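Malate synthase (Haloferax volcanii, PDB 3OYZ) catalyses the magnesium-dependent Claisen condensation of acetyl-CoA with glyoxylate and hydrolysis of the malyl-CoA intermediate, yielding malate in the glyoxylate cycle. Local coordinates at residues N50-A55 and W387-Y392; M350-A355 and I364-S369; Y193-R198 and T391-M396. All coordinates share one frame; numbering follows the deposited sequence. Where two conformers were deposited one is given.

Interaction 1: residues N50-A55 and W387-Y392; sequences NEDATA and WDEATY. With ACO (acetyl coenzyme *a), chain B.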
loop_
_atom_site.group_PDB
_atom_site.type_symbol
_atom_site.label_atom_id
_atom_site.label_comp_id
_atom_site.label_asym_id
_atom_site.label_seq_id
_atom_site.Cartn_x
_atom_site.Cartn_y
_atom_site.Cartn_z
ATOM N N ASN A 50 27.675 -11.113 10.218
ATOM C CA ASN A 50 28.783 -11.119 9.299
ATOM C C ASN A 50 28.651 -10.295 8.037
ATOM O O ASN A 50 29.572 -10.301 7.212
ATOM C CB ASN A 50 29.171 -12.557 8.948
ATOM C CG ASN A 50 30.716 -12.733 8.891
ATOM O OD1 ASN A 50 31.447 -12.204 9.747
ATOM N ND2 ASN A 50 31.197 -13.453 7.902
ATOM N N GLU A 51 27.513 -9.609 7.879
ATOM C CA GLU A 51 27.291 -8.819 6.669
ATOM C C GLU A 51 27.501 -7.357 6.998
ATOM O O GLU A 51 28.638 -7.029 7.413
ATOM C CB GLU A 51 25.894 -9.069 6.061
ATOM C CG GLU A 51 25.803 -8.508 4.640
ATOM C CD GLU A 51 24.540 -7.687 4.397
ATOM O OE1 GLU A 51 24.010 -7.092 5.337
ATOM O OE2 GLU A 51 24.092 -7.525 3.254
ATOM N N ASP A 52 26.479 -6.489 6.893
ATOM C CA ASP A 52 26.757 -5.041 6.961
ATOM C C ASP A 52 27.303 -4.499 8.300
ATOM O O ASP A 52 27.872 -3.414 8.334
ATOM C CB ASP A 52 25.719 -4.122 6.312
ATOM C CG ASP A 52 25.768 -4.225 4.757
ATOM O OD1 ASP A 52 26.614 -4.964 4.191
ATOM O OD2 ASP A 52 25.066 -3.528 4.007
ATOM N N ALA A 53 27.144 -5.235 9.383
ATOM C CA ALA A 53 27.749 -4.805 10.656
ATOM C C ALA A 53 29.270 -4.903 10.694
ATOM O O ALA A 53 29.904 -4.243 11.526
ATOM C CB ALA A 53 27.156 -5.602 11.812
ATOM N N THR A 54 29.832 -5.668 9.756
ATOM C CA THR A 54 31.220 -6.121 9.740
ATOM C C THR A 54 31.912 -5.639 8.472
ATOM O O THR A 54 31.413 -5.787 7.346
ATOM C CB THR A 54 31.311 -7.636 9.895
ATOM O OG1 THR A 54 30.575 -7.979 11.071
ATOM C CG2 THR A 54 32.742 -8.097 10.053
ATOM N N ALA A 55 33.080 -5.020 8.646
ATOM C CA ALA A 55 33.867 -4.597 7.497
ATOM C C ALA A 55 34.190 -5.811 6.645
ATOM O O ALA A 55 34.417 -6.891 7.184
ATOM C CB ALA A 55 35.138 -3.857 7.957
ATOM N N TRP A 387 25.669 4.558 10.874
ATOM C CA TRP A 387 26.092 4.409 9.484
ATOM C C TRP A 387 26.781 3.064 9.242
ATOM O O TRP A 387 27.618 2.596 10.050
ATOM C CB TRP A 387 27.061 5.490 8.993
ATOM C CG TRP A 387 26.364 6.750 8.573
ATOM C CD1 TRP A 387 25.613 7.538 9.375
ATOM C CD2 TRP A 387 26.399 7.394 7.291
ATOM N NE1 TRP A 387 25.155 8.632 8.673
ATOM C CE2 TRP A 387 25.588 8.538 7.380
ATOM C CE3 TRP A 387 26.965 7.074 6.051
ATOM C CZ2 TRP A 387 25.370 9.391 6.294
ATOM C CZ3 TRP A 387 26.757 7.931 4.986
ATOM C CH2 TRP A 387 25.963 9.068 5.110
ATOM N N ASP A 388 26.378 2.458 8.122
ATOM C CA ASP A 388 27.087 1.355 7.511
ATOM C C ASP A 388 26.993 1.444 5.987
ATOM O O ASP A 388 26.541 2.470 5.464
ATOM C CB ASP A 388 26.692 0.018 8.138
ATOM C CG ASP A 388 25.235 -0.371 7.918
ATOM O OD1 ASP A 388 24.552 0.111 6.984
ATOM O OD2 ASP A 388 24.793 -1.268 8.674
ATOM N N GLU A 389 27.478 0.402 5.308
ATOM C CA GLU A 389 27.654 0.364 3.855
ATOM C C GLU A 389 26.308 0.657 3.167
ATOM O O GLU A 389 26.273 1.399 2.197
ATOM C CB GLU A 389 28.205 -1.005 3.429
ATOM C CG GLU A 389 28.316 -1.237 1.925
ATOM C CD GLU A 389 29.306 -0.307 1.227
ATOM O OE1 GLU A 389 30.112 0.372 1.886
ATOM O OE2 GLU A 389 29.306 -0.247 -0.010
ATOM N N ALA A 390 25.230 0.141 3.745
ATOM C CA ALA A 390 23.870 0.419 3.230
ATOM C C ALA A 390 23.581 1.925 3.293
ATOM O O ALA A 390 23.024 2.520 2.380
ATOM C CB ALA A 390 22.842 -0.369 4.037
ATOM N N THR A 391 23.922 2.543 4.418
ATOM C CA THR A 391 23.658 3.952 4.600
ATOM C C THR A 391 24.429 4.751 3.549
ATOM O O THR A 391 23.945 5.750 2.982
ATOM C CB THR A 391 24.158 4.450 6.001
ATOM O OG1 THR A 391 23.902 3.466 6.999
ATOM C CG2 THR A 391 23.508 5.765 6.392
ATOM N N TYR A 392 25.688 4.362 3.388
ATOM C CA TYR A 392 26.493 4.933 2.355
ATOM C C TYR A 392 25.817 4.786 0.983
ATOM O O TYR A 392 25.703 5.753 0.218
ATOM C CB TYR A 392 27.816 4.153 2.393
ATOM C CG TYR A 392 28.715 4.511 1.267
ATOM C CD1 TYR A 392 29.400 5.717 1.280
ATOM C CD2 TYR A 392 28.909 3.651 0.196
ATOM C CE1 TYR A 392 30.243 6.065 0.259
ATOM C CE2 TYR A 392 29.731 4.011 -0.866
ATOM C CZ TYR A 392 30.399 5.221 -0.815
ATOM O OH TYR A 392 31.254 5.611 -1.818
HETATM N N1A ACO B . 26.308 -5.663 19.966
HETATM C C2A ACO B . 27.043 -5.892 21.072
HETATM N N3A ACO B . 27.406 -4.882 21.881
HETATM C C4A ACO B . 27.085 -3.585 21.638
HETATM C C5A ACO B . 26.276 -3.305 20.432
HETATM C C6A ACO B . 25.920 -4.435 19.553
HETATM N N6A ACO B . 25.219 -4.126 18.430
HETATM N N7A ACO B . 26.076 -1.982 20.377
HETATM C C8A ACO B . 26.716 -1.445 21.442
HETATM N N9A ACO B . 27.268 -2.392 22.213
HETATM C C1B ACO B . 28.017 -2.101 23.478
HETATM C C2B ACO B . 28.826 -0.830 23.257
HETATM O O2B ACO B . 30.071 -1.176 22.651
HETATM C C3B ACO B . 28.949 -0.256 24.654
HETATM O O3B ACO B . 29.970 -1.071 25.237
HETATM P P3B ACO B . 30.938 -0.659 26.505
HETATM O O7A ACO B . 30.249 -1.465 27.595
HETATM O O8A ACO B . 30.778 0.847 26.513
HETATM O O9A ACO B . 32.343 -1.089 26.146
HETATM C C4B ACO B . 27.599 -0.605 25.260
HETATM O O4B ACO B . 27.160 -1.797 24.593
HETATM C C5B ACO B . 26.564 0.482 24.996
HETATM O O5B ACO B . 26.800 0.967 23.673
HETATM P P1A ACO B . 26.118 2.310 23.118
HETATM O O1A ACO B . 26.595 3.570 23.766
HETATM O O2A ACO B . 24.646 2.060 23.275
HETATM O O3A ACO B . 26.422 2.473 21.555
HETATM P P2A ACO B . 27.856 2.927 21.003
HETATM O O4A ACO B . 28.721 2.074 21.874
HETATM O O5A ACO B . 27.797 4.424 20.776
HETATM O O6A ACO B . 27.965 2.370 19.478
HETATM C CBP ACO B . 27.142 1.559 17.306
HETATM C CCP ACO B . 26.981 2.568 18.451
HETATM C CDP ACO B . 28.523 1.680 16.664
HETATM C CEP ACO B . 26.113 1.928 16.246
HETATM C CAP ACO B . 26.995 0.106 17.773
HETATM O OAP ACO B . 25.825 0.107 18.578
HETATM C C9P ACO B . 26.800 -0.894 16.652
HETATM O O9P ACO B . 27.746 -1.183 15.911
HETATM N N8P ACO B . 25.562 -1.397 16.509
HETATM C C7P ACO B . 25.307 -2.376 15.459
HETATM C C6P ACO B . 25.272 -1.769 14.048
HETATM C C5P ACO B . 24.729 -2.871 13.156
HETATM O O5P ACO B . 24.420 -3.956 13.645
HETATM N N4P ACO B . 24.571 -2.546 11.874
HETATM C C3P ACO B . 24.027 -3.433 10.860
HETATM C C2P ACO B . 22.536 -3.703 11.080
HETATM S S1P ACO B . 21.838 -2.367 10.154
HETATM C C ACO B . 21.856 -2.744 8.513
HETATM O O ACO B . 22.538 -3.629 8.035
HETATM C CH3 ACO B . 21.015 -1.884 7.621
HETATM O O HOH W 1 29.184 -1.777 6.596
#
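Asp-52 and Asp-388 meet beside the thioester end of acetyl-CoA, at the place where a loop of the TIM barrel meets the capped start of a helix from the C-terminal part of the chain. Residues 50-55 follow barrel strand 45-49 and form a type I beta turn from Glu-51 to Thr-54; Asp-388 is the N-cap of helix 389-395. Asp-52, a magnesium-site residue, gives up the most surface. Its OD2 lies over the first helical turn, 3.7 Å from Ala-390 N and 3.9 Å from Ala-390 CB, with Glu-389 CB slightly farther off. Behind it, Asp-52 N donates to Glu-51 OE1 from above the carboxylate plane, while Arg-84 forms a salt bridge with that same OE1.

Asp-388 is the predicted proton acceptor. Its CB packs 3.6 Å from Asp-52 O, and a chi1 of 65° places the carboxylate with OD1 toward the helix start and OD2 beside the thioester. OD1 accepts a weak capping bond from Ala-390 N, whereas OD2 rests 3.3 Å from the thioester carbon C of acetyl-CoA. The capping box is completed by a nearly straight bond (175°) from Asp-388 N to Thr-391 OG1. Replacing this aspartate by an alanine would probably leave Ala-390 N without its weak cap and the thioester without the carboxylate beside it.

Glu-389 takes part mainly through its CB and backbone. Its carboxylate leads off to Lys-357, with which it forms a salt bridge, and to Gln-393. No direct hydrogen bond joins the loop to the helix; instead one water links them, donating to Asp-52 O at 2.7 Å and accepting from Glu-389 N at 3.1 Å.

Interaction 2: residues M350-A355 and I364-S369; sequences MEEFEA and IAMTQS
Met-366 and Phe-353 supply the apolar part of this contact, in which helix 343-358 packs against strand 364-369. The two run roughly antiparallel, at 153°, with 10.5 Å between the segment axes. Met-366 starts out extended, then bends at chi3 (-76°), which brings its methyl CE against the helix, 4.0 Å from Phe-353 CB and 3.8 Å from Phe-353 N. Ile-364 adds a looser touch, its CD1 standing 4.4 Å from CD1 of the Phe-353 ring.

The second kind of contact pairs a charged group with a thioether chain. Glu-352, extended beyond CG, and Met-366 approach from opposite directions, and the Glu-352 carboxylate lies along the methionine: OE1 is 3.6 Å from Met-366 CG, and CD is 3.6 Å from Met-366 CE. The carboxylate borders the outer margin of the contact, whereas Met-366 is buried.

No hydrogen bond crosses between helix and strand. Strand 364-369 bonds instead to strand 382-387, whose Trp-387 touches both Phe-353 and Met-366. Together they make a helix packed on a two-stranded antiparallel sheet outside the TIM barrel; strand 382-387 of this sheet runs directly into the predicted catalytic residue Asp-388.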
loop_
_atom_site.group_PDB
_atom_site.type_symbol
_atom_site.label_atom_id
_atom_site.label_comp_id
_atom_site.label_asym_id
_atom_site.label_seq_id
_atom_site.Cartn_x
_atom_site.Cartn_y
_atom_site.Cartn_z
ATOM N N MET A 350 29.964 10.605 3.249
ATOM C CA MET A 350 30.325 9.388 2.531
ATOM C C MET A 350 31.816 9.022 2.639
ATOM O O MET A 350 32.157 7.863 2.928
ATOM C CB MET A 350 29.842 9.479 1.078
ATOM C CG MET A 350 28.327 9.256 0.865
ATOM S SD MET A 350 27.777 9.421 -0.856
ATOM C CE MET A 350 28.871 8.292 -1.717
ATOM N N GLU A 351 32.679 10.015 2.413
ATOM C CA GLU A 351 34.144 9.897 2.595
ATOM C C GLU A 351 34.541 9.554 4.026
ATOM O O GLU A 351 35.269 8.582 4.239
ATOM C CB GLU A 351 34.879 11.134 2.089
ATOM C CG GLU A 351 34.899 11.185 0.556
ATOM C CD GLU A 351 35.175 12.571 -0.018
ATOM O OE1 GLU A 351 35.240 12.697 -1.256
ATOM O OE2 GLU A 351 35.314 13.566 0.727
ATOM N N GLU A 352 33.972 10.283 4.988
ATOM C CA GLU A 352 34.054 9.899 6.404
ATOM C C GLU A 352 33.663 8.438 6.667
ATOM O O GLU A 352 34.365 7.726 7.394
ATOM C CB GLU A 352 33.266 10.843 7.333
ATOM C CG GLU A 352 33.303 10.348 8.798
ATOM C CD GLU A 352 32.460 11.104 9.830
ATOM O OE1 GLU A 352 32.315 10.537 10.942
ATOM O OE2 GLU A 352 31.948 12.223 9.580
ATOM N N PHE A 353 32.547 7.967 6.105
ATOM C CA PHE A 353 32.169 6.564 6.322
ATOM C C PHE A 353 33.140 5.574 5.661
ATOM O O PHE A 353 33.501 4.559 6.277
ATOM C CB PHE A 353 30.720 6.222 5.904
ATOM C CG PHE A 353 30.483 4.744 5.870
ATOM C CD1 PHE A 353 30.198 4.057 7.043
ATOM C CD2 PHE A 353 30.707 4.032 4.699
ATOM C CE1 PHE A 353 30.047 2.692 7.049
ATOM C CE2 PHE A 353 30.563 2.671 4.675
ATOM C CZ PHE A 353 30.247 1.989 5.857
ATOM N N GLU A 354 33.469 5.856 4.399
ATOM C CA GLU A 354 34.432 5.161 3.524
ATOM C C GLU A 354 35.753 4.848 4.270
ATOM O O GLU A 354 36.178 3.679 4.328
ATOM C CB GLU A 354 34.631 6.081 2.306
ATOM C CG GLU A 354 35.243 5.593 0.986
ATOM C CD GLU A 354 35.163 6.671 -0.124
ATOM O OE1 GLU A 354 35.810 7.747 -0.039
ATOM O OE2 GLU A 354 34.429 6.469 -1.121
ATOM N N ALA A 355 36.368 5.890 4.842
ATOM C CA ALA A 355 37.545 5.820 5.718
ATOM C C ALA A 355 37.359 4.910 6.951
ATOM O O ALA A 355 38.223 4.071 7.239
ATOM C CB ALA A 355 37.984 7.237 6.126
ATOM N N ILE A 364 29.315 2.590 12.510
ATOM C CA ILE A 364 29.802 3.746 13.287
ATOM C C ILE A 364 28.630 4.672 13.574
ATOM O O ILE A 364 27.669 4.726 12.796
ATOM C CB ILE A 364 30.919 4.511 12.535
ATOM C CG1 ILE A 364 30.392 5.228 11.277
ATOM C CG2 ILE A 364 32.053 3.543 12.176
ATOM C CD1 ILE A 364 31.342 6.263 10.652
ATOM N N ALA A 365 28.684 5.378 14.699
ATOM C CA ALA A 365 27.703 6.431 14.950
ATOM C C ALA A 365 28.310 7.689 14.320
ATOM O O ALA A 365 29.441 8.047 14.652
ATOM C CB ALA A 365 27.403 6.592 16.470
ATOM N N MET A 366 27.638 8.298 13.347
ATOM C CA MET A 366 28.113 9.543 12.754
ATOM C C MET A 366 27.323 10.702 13.344
ATOM O O MET A 366 26.162 10.523 13.735
ATOM C CB MET A 366 27.973 9.530 11.241
ATOM C CG MET A 366 28.715 10.651 10.548
ATOM S SD MET A 366 28.596 10.282 8.789
ATOM C CE MET A 366 29.794 8.954 8.607
ATOM N N THR A 367 27.964 11.871 13.407
ATOM C CA THR A 367 27.516 12.980 14.253
ATOM C C THR A 367 27.368 14.289 13.487
ATOM O O THR A 367 28.244 14.663 12.708
ATOM C CB THR A 367 28.451 13.143 15.472
ATOM O OG1 THR A 367 28.207 12.078 16.402
ATOM C CG2 THR A 367 28.204 14.450 16.170
ATOM N N GLN A 368 26.224 14.941 13.673
ATOM C CA GLN A 368 26.042 16.340 13.286
ATOM C C GLN A 368 25.904 17.148 14.587
ATOM O O GLN A 368 25.073 16.812 15.446
ATOM C CB GLN A 368 24.826 16.534 12.367
ATOM C CG GLN A 368 24.646 15.396 11.365
ATOM C CD GLN A 368 23.255 15.317 10.762
ATOM O OE1 GLN A 368 22.250 15.154 11.463
ATOM N NE2 GLN A 368 23.204 15.403 9.439
ATOM N N SER A 369 26.757 18.170 14.713
ATOM C CA SER A 369 26.934 19.085 15.860
ATOM C C SER A 369 26.603 20.551 15.510
ATOM O O SER A 369 26.950 21.033 14.417
ATOM C CB SER A 369 28.379 18.996 16.390
ATOM O OG SER A 369 28.765 17.681 16.778
#

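Interaction 3: residues Y193-R198 and T391-M396; sequences YTKDMR and TYQAAM. With K (potassium ion), chain F.
Lys-195 and Ala-394 bring two helices together at close range, their CA atoms only 4.3 Å apart. One helix, 190-197, belongs to the TIM barrel and follows strand 183-188; the other, 389-395, comes from the C-terminal part of the chain. Their segments run in roughly the same direction, at 29° to each other, an approach consistent with the small side chain of Ala-394.

The Ala-394 methyl packs on the barrel helix. Thr-194 CG2 lies 4.1 Å from Ala-394 CB, and Lys-195 N is 4.2 Å from the same methyl. With OG1 beside the backbone N (chi1 -66°), the Thr-194 methyl CG2 is turned to the interface, while OG1 is hydrogen-bonded to Glu-190 O and Trp-209 NE1 within the barrel part. Lys-195 CB completes the packing at 4.1 Å from Ala-394 CA.

Lys-195 and Gln-393 lie side by side and point the same way. The outer part of the lysine is doubtful, being modelled in two conformers; in one of them NZ makes a long, weak ion pair with the magnesium ligand Asp-192. The amide of Gln-393 turns instead to Glu-389, one turn back along its own helix. No hydrogen bond crosses the segments; the contact is van der Waals packing.

Beyond it, helix 190-197 closes in a Schellman motif at Arg-198, whose phi is positive (65°). Asp-196 O and Arg-198 NH1 are hydrogen-bonded to Ser-221 OG and Glu-9 O of a neighbouring subunit. At the same helix end, Met-197 O binds a potassium ion at 2.7 Å, sharing it with Ser-217 OG, Ser-221 OG and Gly-252 O of that subunit.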
loop_
_atom_site.group_PDB
_atom_site.type_symbol
_atom_site.label_atom_id
_atom_site.label_comp_id
_atom_site.label_asym_id
_atom_site.label_seq_id
_atom_site.Cartn_x
_atom_site.Cartn_y
_atom_site.Cartn_z
ATOM N N TYR A 193 16.755 -0.967 1.188
ATOM C CA TYR A 193 15.542 -0.838 0.387
ATOM C C TYR A 193 15.421 0.564 -0.160
ATOM O O TYR A 193 15.108 0.762 -1.330
ATOM C CB TYR A 193 14.353 -1.151 1.297
ATOM C CG TYR A 193 13.000 -1.099 0.597
ATOM C CD1 TYR A 193 12.562 -2.186 -0.156
ATOM C CD2 TYR A 193 12.160 0.010 0.740
ATOM C CE1 TYR A 193 11.267 -2.149 -0.791
ATOM C CE2 TYR A 193 10.909 0.045 0.143
ATOM C CZ TYR A 193 10.447 -1.050 -0.569
ATOM O OH TYR A 193 9.192 -0.885 -1.146
ATOM N N THR A 194 15.716 1.571 0.663
ATOM C CA THR A 194 15.768 2.976 0.212
ATOM C C THR A 194 16.646 3.169 -0.980
ATOM O O THR A 194 16.255 3.875 -1.931
ATOM C CB THR A 194 16.300 3.890 1.335
ATOM O OG1 THR A 194 15.309 3.844 2.347
ATOM C CG2 THR A 194 16.456 5.411 0.897
ATOM N N LYS A 195 17.815 2.522 -0.919
ATOM C CA LYS A 195 18.784 2.453 -2.009
ATOM C C LYS A 195 18.164 1.863 -3.288
ATOM O O LYS A 195 18.185 2.413 -4.384
ATOM C CB LYS A 195 19.978 1.605 -1.528
ATOM C CG LYS A 195 20.952 1.094 -2.614
ATOM C CD LYS A 195 22.111 0.229 -2.097
ATOM C CE LYS A 195 21.814 -1.210 -1.685
ATOM N NZ LYS A 195 20.754 -1.824 -2.529
ATOM N N ASP A 196 17.602 0.670 -3.120
ATOM C CA ASP A 196 17.053 -0.071 -4.261
ATOM C C ASP A 196 15.901 0.687 -4.884
ATOM O O ASP A 196 15.749 0.676 -6.095
ATOM C CB ASP A 196 16.679 -1.510 -3.796
ATOM C CG ASP A 196 16.167 -2.388 -4.993
ATOM O OD1 ASP A 196 17.018 -2.791 -5.800
ATOM O OD2 ASP A 196 14.947 -2.643 -5.183
ATOM N N MET A 197 15.072 1.357 -4.076
ATOM C CA MET A 197 13.937 2.130 -4.540
ATOM C C MET A 197 14.390 3.510 -5.063
ATOM O O MET A 197 13.558 4.194 -5.725
ATOM C CB MET A 197 12.867 2.272 -3.419
ATOM C CG MET A 197 12.274 0.855 -2.940
ATOM S SD MET A 197 11.073 0.370 -4.283
ATOM C CE MET A 197 9.663 1.329 -3.705
ATOM N N ARG A 198 15.657 3.897 -4.821
ATOM C CA ARG A 198 16.159 5.232 -5.254
ATOM C C ARG A 198 15.445 6.385 -4.534
ATOM O O ARG A 198 15.235 7.447 -5.098
ATOM C CB ARG A 198 16.231 5.479 -6.779
ATOM C CG ARG A 198 16.960 4.319 -7.481
ATOM C CD ARG A 198 17.384 4.501 -8.924
ATOM N NE ARG A 198 16.300 4.995 -9.752
ATOM C CZ ARG A 198 16.508 5.476 -10.977
ATOM N NH1 ARG A 198 17.751 5.516 -11.473
ATOM N NH2 ARG A 198 15.487 5.933 -11.682
ATOM N N THR A 391 23.922 2.543 4.418
ATOM C CA THR A 391 23.658 3.952 4.600
ATOM C C THR A 391 24.429 4.751 3.549
ATOM O O THR A 391 23.945 5.750 2.982
ATOM C CB THR A 391 24.158 4.450 6.001
ATOM O OG1 THR A 391 23.902 3.466 6.999
ATOM C CG2 THR A 391 23.508 5.765 6.392
ATOM N N TYR A 392 25.688 4.362 3.388
ATOM C CA TYR A 392 26.493 4.933 2.355
ATOM C C TYR A 392 25.817 4.786 0.983
ATOM O O TYR A 392 25.703 5.753 0.218
ATOM C CB TYR A 392 27.816 4.153 2.393
ATOM C CG TYR A 392 28.715 4.511 1.267
ATOM C CD1 TYR A 392 29.400 5.717 1.280
ATOM C CD2 TYR A 392 28.909 3.651 0.196
ATOM C CE1 TYR A 392 30.243 6.065 0.259
ATOM C CE2 TYR A 392 29.731 4.011 -0.866
ATOM C CZ TYR A 392 30.399 5.221 -0.815
ATOM O OH TYR A 392 31.254 5.611 -1.818
ATOM N N GLN A 393 25.430 3.558 0.603
ATOM C CA GLN A 393 24.807 3.355 -0.717
ATOM C C GLN A 393 23.546 4.225 -0.851
ATOM O O GLN A 393 23.333 4.950 -1.858
ATOM C CB GLN A 393 24.468 1.844 -0.831
ATOM C CG GLN A 393 25.679 0.950 -0.976
ATOM C CD GLN A 393 26.519 1.349 -2.197
ATOM O OE1 GLN A 393 26.005 1.873 -3.197
ATOM N NE2 GLN A 393 27.833 1.136 -2.103
ATOM N N ALA A 394 22.709 4.218 0.189
ATOM C CA ALA A 394 21.487 5.048 0.140
ATOM C C ALA A 394 21.703 6.539 0.018
ATOM O O ALA A 394 20.920 7.234 -0.649
ATOM C CB ALA A 394 20.531 4.771 1.333
ATOM N N ALA A 395 22.730 7.047 0.708
ATOM C CA ALA A 395 23.050 8.493 0.654
ATOM C C ALA A 395 23.466 8.949 -0.746
ATOM O O ALA A 395 23.411 10.122 -1.036
ATOM C CB ALA A 395 24.219 8.849 1.625
ATOM N N MET A 396 23.963 8.053 -1.591
ATOM C CA MET A 396 24.553 8.415 -2.881
ATOM C C MET A 396 23.489 8.834 -3.902
ATOM O O MET A 396 23.809 9.447 -4.915
ATOM C CB MET A 396 25.310 7.206 -3.414
ATOM C CG MET A 396 26.247 7.561 -4.560
ATOM S SD MET A 396 27.262 6.126 -4.914
ATOM C CE MET A 396 27.281 5.228 -3.354
HETATM K K K F . 11.873 3.551 -7.732
#

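Helix 389-395 ties the three contacts together: interaction 1 uses its capped start, interaction 3 its later turns, sharing Thr-391 and Tyr-392, and Phe-353 and Met-350 of interaction 2 pack against Asp-388, Glu-389 and Tyr-392. Centres of interactions 1 and 2, and of 1 and 3, lie about 12 Å apart; those of 2 and 3 lie about 16 Å apart. Along the chain the barrel segments 50-55 and 193-198 come first, then 350-355 and 364-369, and finally 387-396. The C-terminal helix and two-stranded sheet pack against the segment carrying Asp-388, which is held against two separate barrel elements beside the acetyl-CoA and magnesium sites.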